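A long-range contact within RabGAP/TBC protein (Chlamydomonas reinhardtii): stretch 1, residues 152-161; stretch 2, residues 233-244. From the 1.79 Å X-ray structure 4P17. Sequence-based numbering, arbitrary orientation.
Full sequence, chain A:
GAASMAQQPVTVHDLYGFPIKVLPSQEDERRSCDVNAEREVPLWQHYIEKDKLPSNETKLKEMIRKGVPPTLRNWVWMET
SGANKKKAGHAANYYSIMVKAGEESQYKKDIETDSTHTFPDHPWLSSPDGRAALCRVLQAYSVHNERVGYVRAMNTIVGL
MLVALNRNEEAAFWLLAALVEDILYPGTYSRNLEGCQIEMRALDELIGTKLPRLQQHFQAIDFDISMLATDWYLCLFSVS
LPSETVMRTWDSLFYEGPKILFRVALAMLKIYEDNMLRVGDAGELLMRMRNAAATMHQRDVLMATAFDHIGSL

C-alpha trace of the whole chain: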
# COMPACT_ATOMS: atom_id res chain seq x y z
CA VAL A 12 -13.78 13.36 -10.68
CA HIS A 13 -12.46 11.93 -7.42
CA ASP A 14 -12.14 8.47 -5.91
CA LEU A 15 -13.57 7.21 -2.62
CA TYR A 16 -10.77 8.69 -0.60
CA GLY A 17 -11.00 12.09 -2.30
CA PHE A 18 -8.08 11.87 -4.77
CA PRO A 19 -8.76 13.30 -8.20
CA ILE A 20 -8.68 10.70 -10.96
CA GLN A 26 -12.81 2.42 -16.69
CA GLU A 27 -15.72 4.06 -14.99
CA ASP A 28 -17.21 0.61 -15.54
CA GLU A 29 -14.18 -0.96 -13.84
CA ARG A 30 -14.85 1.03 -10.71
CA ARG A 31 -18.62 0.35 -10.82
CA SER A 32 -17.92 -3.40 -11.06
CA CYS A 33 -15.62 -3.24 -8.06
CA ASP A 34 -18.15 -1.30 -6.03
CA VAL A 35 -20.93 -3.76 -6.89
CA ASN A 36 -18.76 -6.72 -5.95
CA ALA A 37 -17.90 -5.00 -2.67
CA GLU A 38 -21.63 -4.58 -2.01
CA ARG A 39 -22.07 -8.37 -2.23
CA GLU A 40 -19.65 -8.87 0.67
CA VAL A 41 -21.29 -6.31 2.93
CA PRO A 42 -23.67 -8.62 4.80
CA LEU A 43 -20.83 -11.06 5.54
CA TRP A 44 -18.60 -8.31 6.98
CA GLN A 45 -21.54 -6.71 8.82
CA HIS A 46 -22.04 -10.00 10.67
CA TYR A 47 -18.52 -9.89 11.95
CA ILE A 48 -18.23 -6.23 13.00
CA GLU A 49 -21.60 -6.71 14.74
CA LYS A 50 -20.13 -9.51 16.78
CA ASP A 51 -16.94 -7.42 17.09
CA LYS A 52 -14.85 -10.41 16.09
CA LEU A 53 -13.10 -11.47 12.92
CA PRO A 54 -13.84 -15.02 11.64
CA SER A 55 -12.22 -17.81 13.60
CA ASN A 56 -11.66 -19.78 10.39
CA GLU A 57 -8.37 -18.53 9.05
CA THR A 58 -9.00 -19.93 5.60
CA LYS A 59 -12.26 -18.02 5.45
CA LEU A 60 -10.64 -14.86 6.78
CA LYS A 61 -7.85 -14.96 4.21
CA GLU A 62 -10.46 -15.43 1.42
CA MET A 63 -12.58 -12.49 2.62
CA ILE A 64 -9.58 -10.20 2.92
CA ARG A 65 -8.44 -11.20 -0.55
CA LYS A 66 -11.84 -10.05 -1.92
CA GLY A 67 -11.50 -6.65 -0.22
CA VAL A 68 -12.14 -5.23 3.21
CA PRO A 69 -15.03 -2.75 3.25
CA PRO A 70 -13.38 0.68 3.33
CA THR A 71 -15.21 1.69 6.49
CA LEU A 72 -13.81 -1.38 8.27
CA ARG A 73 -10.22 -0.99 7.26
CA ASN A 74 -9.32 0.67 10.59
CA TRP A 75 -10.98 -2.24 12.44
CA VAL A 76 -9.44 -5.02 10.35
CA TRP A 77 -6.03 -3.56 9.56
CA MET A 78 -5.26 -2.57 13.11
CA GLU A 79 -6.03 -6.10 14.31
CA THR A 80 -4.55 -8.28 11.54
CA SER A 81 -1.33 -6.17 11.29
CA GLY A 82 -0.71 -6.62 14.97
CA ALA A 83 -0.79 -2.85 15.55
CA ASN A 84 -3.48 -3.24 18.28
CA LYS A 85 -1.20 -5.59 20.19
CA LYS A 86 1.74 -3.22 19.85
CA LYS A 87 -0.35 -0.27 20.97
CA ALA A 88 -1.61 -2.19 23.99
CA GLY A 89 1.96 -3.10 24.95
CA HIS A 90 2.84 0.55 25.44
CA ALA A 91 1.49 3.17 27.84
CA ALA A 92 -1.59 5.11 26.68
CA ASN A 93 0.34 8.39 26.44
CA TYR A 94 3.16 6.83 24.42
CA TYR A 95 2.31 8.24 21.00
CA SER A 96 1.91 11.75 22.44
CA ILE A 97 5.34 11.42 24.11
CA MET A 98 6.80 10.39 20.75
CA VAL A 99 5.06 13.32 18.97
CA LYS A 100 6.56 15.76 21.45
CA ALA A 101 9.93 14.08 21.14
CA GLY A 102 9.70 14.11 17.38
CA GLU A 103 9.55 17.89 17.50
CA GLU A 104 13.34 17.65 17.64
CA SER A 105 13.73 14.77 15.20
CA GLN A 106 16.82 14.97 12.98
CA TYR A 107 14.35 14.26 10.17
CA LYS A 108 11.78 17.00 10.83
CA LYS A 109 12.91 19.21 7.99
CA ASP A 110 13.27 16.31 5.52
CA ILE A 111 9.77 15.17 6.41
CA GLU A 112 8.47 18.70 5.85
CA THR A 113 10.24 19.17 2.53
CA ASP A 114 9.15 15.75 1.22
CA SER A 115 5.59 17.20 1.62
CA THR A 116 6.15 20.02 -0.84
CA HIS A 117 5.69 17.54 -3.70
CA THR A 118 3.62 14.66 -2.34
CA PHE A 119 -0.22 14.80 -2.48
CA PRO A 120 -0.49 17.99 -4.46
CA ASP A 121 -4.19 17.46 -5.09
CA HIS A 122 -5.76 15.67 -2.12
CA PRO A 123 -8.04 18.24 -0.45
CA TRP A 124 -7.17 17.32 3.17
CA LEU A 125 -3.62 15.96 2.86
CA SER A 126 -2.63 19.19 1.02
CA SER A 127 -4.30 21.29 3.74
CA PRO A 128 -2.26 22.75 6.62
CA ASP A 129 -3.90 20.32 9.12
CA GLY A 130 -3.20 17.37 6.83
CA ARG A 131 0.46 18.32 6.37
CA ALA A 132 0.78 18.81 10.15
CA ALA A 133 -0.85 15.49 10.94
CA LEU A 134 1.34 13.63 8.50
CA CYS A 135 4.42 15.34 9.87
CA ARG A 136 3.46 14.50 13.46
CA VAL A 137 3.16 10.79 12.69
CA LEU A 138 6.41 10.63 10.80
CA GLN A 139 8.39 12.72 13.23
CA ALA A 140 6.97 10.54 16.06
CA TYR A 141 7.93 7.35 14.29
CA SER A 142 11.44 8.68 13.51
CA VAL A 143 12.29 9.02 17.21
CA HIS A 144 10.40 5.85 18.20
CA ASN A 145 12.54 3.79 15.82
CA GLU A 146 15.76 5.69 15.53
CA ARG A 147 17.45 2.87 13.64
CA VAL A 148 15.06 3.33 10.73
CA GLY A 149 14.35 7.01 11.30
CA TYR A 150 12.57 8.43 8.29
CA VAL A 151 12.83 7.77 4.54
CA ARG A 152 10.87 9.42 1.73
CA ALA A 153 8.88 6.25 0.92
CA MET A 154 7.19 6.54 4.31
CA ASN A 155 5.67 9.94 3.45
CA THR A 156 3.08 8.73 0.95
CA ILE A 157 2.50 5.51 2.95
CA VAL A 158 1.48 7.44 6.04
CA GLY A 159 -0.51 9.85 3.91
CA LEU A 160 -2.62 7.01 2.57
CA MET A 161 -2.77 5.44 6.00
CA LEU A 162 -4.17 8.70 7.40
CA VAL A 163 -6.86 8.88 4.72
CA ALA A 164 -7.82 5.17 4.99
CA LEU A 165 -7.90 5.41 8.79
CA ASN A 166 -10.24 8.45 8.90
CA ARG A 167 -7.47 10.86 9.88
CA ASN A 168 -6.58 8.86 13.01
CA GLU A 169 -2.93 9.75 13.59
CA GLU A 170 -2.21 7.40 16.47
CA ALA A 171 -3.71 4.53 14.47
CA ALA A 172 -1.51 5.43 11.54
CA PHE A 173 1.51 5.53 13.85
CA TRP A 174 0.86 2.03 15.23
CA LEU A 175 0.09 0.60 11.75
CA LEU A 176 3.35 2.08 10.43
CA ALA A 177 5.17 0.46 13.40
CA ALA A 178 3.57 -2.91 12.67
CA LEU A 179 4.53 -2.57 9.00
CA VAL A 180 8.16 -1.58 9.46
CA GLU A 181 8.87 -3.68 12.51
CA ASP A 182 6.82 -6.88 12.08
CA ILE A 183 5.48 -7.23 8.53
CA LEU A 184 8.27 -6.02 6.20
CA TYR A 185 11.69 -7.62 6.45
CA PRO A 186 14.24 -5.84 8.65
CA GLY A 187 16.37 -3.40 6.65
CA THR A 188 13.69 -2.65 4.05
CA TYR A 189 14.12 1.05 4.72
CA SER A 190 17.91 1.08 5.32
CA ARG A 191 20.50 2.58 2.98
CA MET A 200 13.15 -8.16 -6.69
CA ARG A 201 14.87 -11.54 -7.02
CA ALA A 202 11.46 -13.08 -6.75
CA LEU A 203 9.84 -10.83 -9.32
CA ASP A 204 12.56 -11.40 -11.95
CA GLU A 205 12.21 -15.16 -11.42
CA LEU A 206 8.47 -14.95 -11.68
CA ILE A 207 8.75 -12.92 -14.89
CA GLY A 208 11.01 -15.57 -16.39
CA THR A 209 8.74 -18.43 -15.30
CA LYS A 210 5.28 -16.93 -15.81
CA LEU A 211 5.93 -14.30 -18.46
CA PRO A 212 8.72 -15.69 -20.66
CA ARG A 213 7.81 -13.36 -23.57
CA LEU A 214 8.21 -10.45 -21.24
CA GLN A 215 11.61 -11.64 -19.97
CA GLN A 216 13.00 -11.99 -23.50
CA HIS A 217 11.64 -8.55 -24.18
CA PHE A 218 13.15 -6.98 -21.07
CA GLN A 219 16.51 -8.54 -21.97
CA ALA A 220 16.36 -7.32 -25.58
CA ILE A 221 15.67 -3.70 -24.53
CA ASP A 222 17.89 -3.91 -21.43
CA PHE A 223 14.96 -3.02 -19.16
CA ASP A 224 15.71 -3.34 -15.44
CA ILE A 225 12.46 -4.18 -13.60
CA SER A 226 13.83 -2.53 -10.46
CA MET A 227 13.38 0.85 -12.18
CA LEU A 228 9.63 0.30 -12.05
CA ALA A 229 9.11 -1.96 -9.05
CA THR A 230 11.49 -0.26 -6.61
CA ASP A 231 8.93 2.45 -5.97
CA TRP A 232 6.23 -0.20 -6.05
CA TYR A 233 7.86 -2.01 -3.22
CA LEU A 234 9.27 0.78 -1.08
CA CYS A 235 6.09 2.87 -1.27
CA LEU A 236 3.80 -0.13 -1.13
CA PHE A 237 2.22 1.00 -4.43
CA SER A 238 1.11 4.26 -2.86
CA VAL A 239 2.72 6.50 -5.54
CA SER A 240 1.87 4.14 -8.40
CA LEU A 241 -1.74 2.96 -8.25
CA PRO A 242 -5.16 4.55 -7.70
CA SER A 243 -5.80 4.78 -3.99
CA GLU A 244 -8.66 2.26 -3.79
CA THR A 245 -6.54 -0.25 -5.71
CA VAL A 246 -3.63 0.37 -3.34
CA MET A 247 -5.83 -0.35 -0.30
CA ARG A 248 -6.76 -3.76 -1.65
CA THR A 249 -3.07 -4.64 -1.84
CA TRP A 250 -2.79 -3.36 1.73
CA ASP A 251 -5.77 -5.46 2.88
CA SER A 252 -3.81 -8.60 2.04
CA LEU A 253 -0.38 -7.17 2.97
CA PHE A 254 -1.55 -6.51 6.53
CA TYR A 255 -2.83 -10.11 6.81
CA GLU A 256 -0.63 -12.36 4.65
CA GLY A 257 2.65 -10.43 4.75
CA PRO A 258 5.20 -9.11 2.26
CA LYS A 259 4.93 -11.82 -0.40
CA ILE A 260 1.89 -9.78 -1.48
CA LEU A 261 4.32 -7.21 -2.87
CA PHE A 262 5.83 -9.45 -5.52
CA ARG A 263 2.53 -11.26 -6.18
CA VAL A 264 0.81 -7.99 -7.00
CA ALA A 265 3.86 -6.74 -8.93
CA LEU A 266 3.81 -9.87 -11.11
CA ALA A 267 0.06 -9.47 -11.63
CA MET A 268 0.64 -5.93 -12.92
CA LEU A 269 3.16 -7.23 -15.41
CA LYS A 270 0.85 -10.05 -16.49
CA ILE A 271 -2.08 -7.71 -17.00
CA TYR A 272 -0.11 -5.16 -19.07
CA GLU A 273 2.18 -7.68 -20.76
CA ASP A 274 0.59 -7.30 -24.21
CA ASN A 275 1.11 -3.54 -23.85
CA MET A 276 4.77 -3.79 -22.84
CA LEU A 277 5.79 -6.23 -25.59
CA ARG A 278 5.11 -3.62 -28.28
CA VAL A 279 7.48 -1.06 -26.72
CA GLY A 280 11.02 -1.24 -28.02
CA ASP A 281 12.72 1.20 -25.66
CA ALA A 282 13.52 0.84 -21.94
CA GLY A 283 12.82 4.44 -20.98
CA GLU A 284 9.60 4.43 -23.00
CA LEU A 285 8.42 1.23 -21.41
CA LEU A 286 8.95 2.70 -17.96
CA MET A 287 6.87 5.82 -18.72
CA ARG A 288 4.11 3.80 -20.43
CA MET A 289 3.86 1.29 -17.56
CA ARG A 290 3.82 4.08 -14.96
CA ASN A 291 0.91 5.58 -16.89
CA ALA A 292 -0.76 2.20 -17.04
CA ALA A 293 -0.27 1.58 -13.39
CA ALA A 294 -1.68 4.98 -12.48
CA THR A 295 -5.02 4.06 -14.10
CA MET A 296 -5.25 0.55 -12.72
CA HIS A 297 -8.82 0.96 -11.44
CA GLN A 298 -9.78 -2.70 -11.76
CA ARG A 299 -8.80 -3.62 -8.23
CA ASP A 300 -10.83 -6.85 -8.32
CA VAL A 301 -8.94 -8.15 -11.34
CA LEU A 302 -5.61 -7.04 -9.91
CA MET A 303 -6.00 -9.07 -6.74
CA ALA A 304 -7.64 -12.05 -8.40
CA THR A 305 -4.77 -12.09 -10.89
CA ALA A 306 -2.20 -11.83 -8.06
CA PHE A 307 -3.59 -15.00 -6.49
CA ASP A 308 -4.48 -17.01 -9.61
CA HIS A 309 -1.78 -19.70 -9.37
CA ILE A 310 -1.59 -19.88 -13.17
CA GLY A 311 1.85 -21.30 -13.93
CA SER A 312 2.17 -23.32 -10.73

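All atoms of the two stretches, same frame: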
# COMPACT_ATOMS: atom_id res chain seq x y z
N ARG A 152 11.87 8.74 2.53
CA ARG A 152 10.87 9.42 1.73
C ARG A 152 9.64 8.53 1.45
O ARG A 152 8.49 8.96 1.55
CB ARG A 152 11.53 9.87 0.43
CG ARG A 152 10.65 10.47 -0.61
CD ARG A 152 11.58 10.98 -1.72
NE ARG A 152 10.89 11.26 -2.97
CZ ARG A 152 11.50 11.27 -4.16
NH1 ARG A 152 12.80 11.00 -4.26
NH2 ARG A 152 10.80 11.55 -5.26
N ALA A 153 9.92 7.25 1.16
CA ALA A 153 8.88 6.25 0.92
C ALA A 153 7.77 6.33 1.97
O ALA A 153 6.61 6.15 1.67
CB ALA A 153 9.52 4.84 0.92
N MET A 154 8.15 6.57 3.21
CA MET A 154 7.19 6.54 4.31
C MET A 154 6.22 7.72 4.24
O MET A 154 5.15 7.68 4.82
CB MET A 154 7.93 6.51 5.65
CG MET A 154 8.74 5.21 5.90
SD MET A 154 10.10 5.45 7.09
CE MET A 154 9.16 5.62 8.61
N ASN A 155 6.56 8.77 3.50
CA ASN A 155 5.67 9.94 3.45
C ASN A 155 4.34 9.58 2.83
O ASN A 155 3.29 9.74 3.45
CB ASN A 155 6.34 11.10 2.69
CG ASN A 155 5.65 12.42 2.94
OD1 ASN A 155 4.53 12.66 2.48
ND2 ASN A 155 6.33 13.30 3.63
N THR A 156 4.35 9.01 1.62
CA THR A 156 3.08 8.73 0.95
C THR A 156 2.37 7.53 1.60
O THR A 156 1.15 7.47 1.63
CB THR A 156 3.27 8.51 -0.59
OG1 THR A 156 4.20 7.46 -0.84
CG2 THR A 156 3.78 9.82 -1.27
N ILE A 157 3.12 6.59 2.17
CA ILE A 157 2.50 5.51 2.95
C ILE A 157 1.65 6.06 4.11
O ILE A 157 0.50 5.72 4.29
CB ILE A 157 3.58 4.56 3.51
CG1 ILE A 157 4.26 3.82 2.35
CG2 ILE A 157 2.96 3.51 4.45
CD1 ILE A 157 5.41 2.95 2.75
N VAL A 158 2.22 6.95 4.90
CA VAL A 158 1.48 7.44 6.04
C VAL A 158 0.34 8.33 5.60
O VAL A 158 -0.71 8.38 6.25
CB VAL A 158 2.41 8.18 7.03
CG1 VAL A 158 1.57 8.98 8.05
CG2 VAL A 158 3.29 7.20 7.69
N GLY A 159 0.53 9.02 4.47
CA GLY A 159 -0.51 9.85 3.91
C GLY A 159 -1.72 9.00 3.56
O GLY A 159 -2.85 9.33 3.89
N LEU A 160 -1.50 7.86 2.91
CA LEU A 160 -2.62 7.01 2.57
C LEU A 160 -3.15 6.32 3.80
O LEU A 160 -4.34 6.09 3.89
CB LEU A 160 -2.25 6.00 1.48
CG LEU A 160 -3.07 6.05 0.19
CD1 LEU A 160 -3.08 7.42 -0.43
CD2 LEU A 160 -2.45 5.05 -0.80
N MET A 161 -2.29 6.00 4.76
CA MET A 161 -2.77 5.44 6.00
C MET A 161 -3.72 6.42 6.70
O MET A 161 -4.81 6.04 7.14
CB MET A 161 -1.62 5.07 6.93
CG MET A 161 -0.87 3.84 6.54
SD MET A 161 0.34 3.59 7.86
CE MET A 161 1.17 2.10 7.27
N TYR A 233 7.59 -1.30 -4.43
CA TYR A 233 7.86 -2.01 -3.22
C TYR A 233 8.06 -1.07 -2.04
O TYR A 233 7.42 -1.22 -0.98
CB TYR A 233 9.09 -2.83 -3.41
CG TYR A 233 8.93 -4.06 -4.25
CD1 TYR A 233 7.69 -4.57 -4.58
CD2 TYR A 233 10.06 -4.75 -4.66
CE1 TYR A 233 7.59 -5.76 -5.30
CE2 TYR A 233 9.97 -5.90 -5.36
CZ TYR A 233 8.76 -6.40 -5.69
OH TYR A 233 8.75 -7.61 -6.39
N LEU A 234 8.95 -0.10 -2.21
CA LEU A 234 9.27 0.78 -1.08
C LEU A 234 8.05 1.59 -0.63
O LEU A 234 7.85 1.84 0.56
CB LEU A 234 10.41 1.75 -1.44
CG LEU A 234 11.80 1.17 -1.67
CD1 LEU A 234 12.75 2.27 -2.12
CD2 LEU A 234 12.30 0.47 -0.41
N CYS A 235 7.25 2.03 -1.59
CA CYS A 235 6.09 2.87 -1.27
C CYS A 235 4.82 2.08 -1.15
O CYS A 235 3.76 2.63 -0.99
CB CYS A 235 5.91 3.95 -2.34
SG CYS A 235 7.37 5.01 -2.45
N LEU A 236 4.94 0.76 -1.21
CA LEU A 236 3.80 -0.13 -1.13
C LEU A 236 2.69 0.28 -2.08
O LEU A 236 1.53 0.35 -1.69
CB LEU A 236 3.22 -0.18 0.28
CG LEU A 236 4.26 -0.39 1.36
CD1 LEU A 236 3.58 -0.21 2.71
CD2 LEU A 236 4.85 -1.78 1.18
N PHE A 237 3.09 0.55 -3.33
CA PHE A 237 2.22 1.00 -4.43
C PHE A 237 1.58 2.37 -4.26
O PHE A 237 0.82 2.78 -5.13
CB PHE A 237 1.13 -0.05 -4.72
CG PHE A 237 1.68 -1.41 -5.11
CD1 PHE A 237 2.30 -1.60 -6.33
CD2 PHE A 237 1.60 -2.47 -4.22
CE1 PHE A 237 2.83 -2.83 -6.66
CE2 PHE A 237 2.14 -3.70 -4.54
CZ PHE A 237 2.75 -3.89 -5.77
N SER A 238 1.90 3.11 -3.19
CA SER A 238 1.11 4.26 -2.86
C SER A 238 1.32 5.42 -3.84
O SER A 238 0.43 6.26 -3.96
CB SER A 238 1.38 4.75 -1.41
OG SER A 238 2.75 5.06 -1.16
N VAL A 239 2.46 5.45 -4.54
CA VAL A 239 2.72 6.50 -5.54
C VAL A 239 2.52 5.99 -6.97
O VAL A 239 2.92 6.65 -7.92
CB VAL A 239 4.14 7.07 -5.45
CG1 VAL A 239 4.48 7.48 -3.99
CG2 VAL A 239 5.17 6.10 -5.93
N SER A 240 1.90 4.82 -7.12
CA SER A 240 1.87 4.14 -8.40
C SER A 240 0.47 3.80 -8.86
O SER A 240 0.18 3.88 -10.06
CB SER A 240 2.70 2.87 -8.30
OG SER A 240 4.07 3.23 -8.21
N LEU A 241 -0.41 3.44 -7.92
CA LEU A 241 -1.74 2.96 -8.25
C LEU A 241 -2.83 3.87 -7.69
O LEU A 241 -2.56 4.63 -6.76
CB LEU A 241 -1.96 1.54 -7.72
CG LEU A 241 -0.92 0.44 -7.96
CD1 LEU A 241 -1.41 -0.88 -7.35
CD2 LEU A 241 -0.57 0.25 -9.45
N PRO A 242 -4.03 3.83 -8.29
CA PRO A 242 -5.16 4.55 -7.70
C PRO A 242 -5.37 4.13 -6.26
O PRO A 242 -5.16 2.98 -5.94
CB PRO A 242 -6.34 4.13 -8.56
CG PRO A 242 -5.73 3.85 -9.89
CD PRO A 242 -4.41 3.20 -9.56
N SER A 243 -5.78 5.05 -5.42
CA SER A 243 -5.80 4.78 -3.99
C SER A 243 -6.67 3.58 -3.57
O SER A 243 -6.31 2.84 -2.66
CB SER A 243 -6.25 6.05 -3.23
OG SER A 243 -7.65 6.17 -3.29
N GLU A 244 -7.80 3.36 -4.22
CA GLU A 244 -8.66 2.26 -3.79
C GLU A 244 -8.03 0.93 -4.21
O GLU A 244 -8.24 -0.11 -3.56
CB GLU A 244 -10.07 2.40 -4.35
CG GLU A 244 -10.75 3.64 -3.90
CD GLU A 244 -12.14 3.76 -4.40
OE1 GLU A 244 -12.95 2.85 -4.12
OE2 GLU A 244 -12.42 4.76 -5.11

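The contact is a small, mixed one of apolar side chains, carbonyls and two hydroxyls, in which the side of stretch 1 that carries Ala153, Thr156, Ile157 and Leu160 packs against the turn that follows a helix end in the second stretch, with a single hydrogen bond between side chains near its middle. About 439 Å² is buried, counting both sides. Ala153, Thr156 and Leu160 all direct their CA-to-CB bonds toward the turn, as expected for Thr156 and Leu160, which are four apart on a helix, and Ile157 joins them by bringing the end of its sideways-pointing side chain closer.

The backbones approach most nearly at Ala153 and Cys235, whose CA atoms lie 4.9 Å apart. The small methyl of Ala153 fits this narrow space: its CB sits 3.5 Å from Leu234 O, 4.0 Å from Leu234 CB and 4.0 Å from Cys235 SG. Cys235 is the first residue to leave helical geometry, and it opens a type I' turn that ends at Ser238, closed by a hydrogen bond from Ser238 N to Cys235 O (2.9 Å).

The polar link is joined to this turn. Thr156 OG1 donates to Ser238 OG at 2.8 Å, while Ser238 OG in turn donates to Cys235 O at 2.6 Å, so the two hydroxyls form a short relay ending on the turn's own carbonyl. Both side chains adopt the p rotamer. Val239 flanks the pair, its CG1 lying 3.2 Å from Thr156 OG1, a tight approach of methyl to hydroxyl.

Ile157 extends along the first half of the turn. Ile157 CG1 lies 3.6 Å from Cys235 O, and Ile157 CD1 reaches both Leu234 O, at 3.5 Å, and Leu236 CD1, at 3.7 Å. One helical turn beyond Thr156, Leu160 packs more loosely, with CD2 3.9 Å from Ser238 CB and CD1 4.4 Å from Ser243 CB.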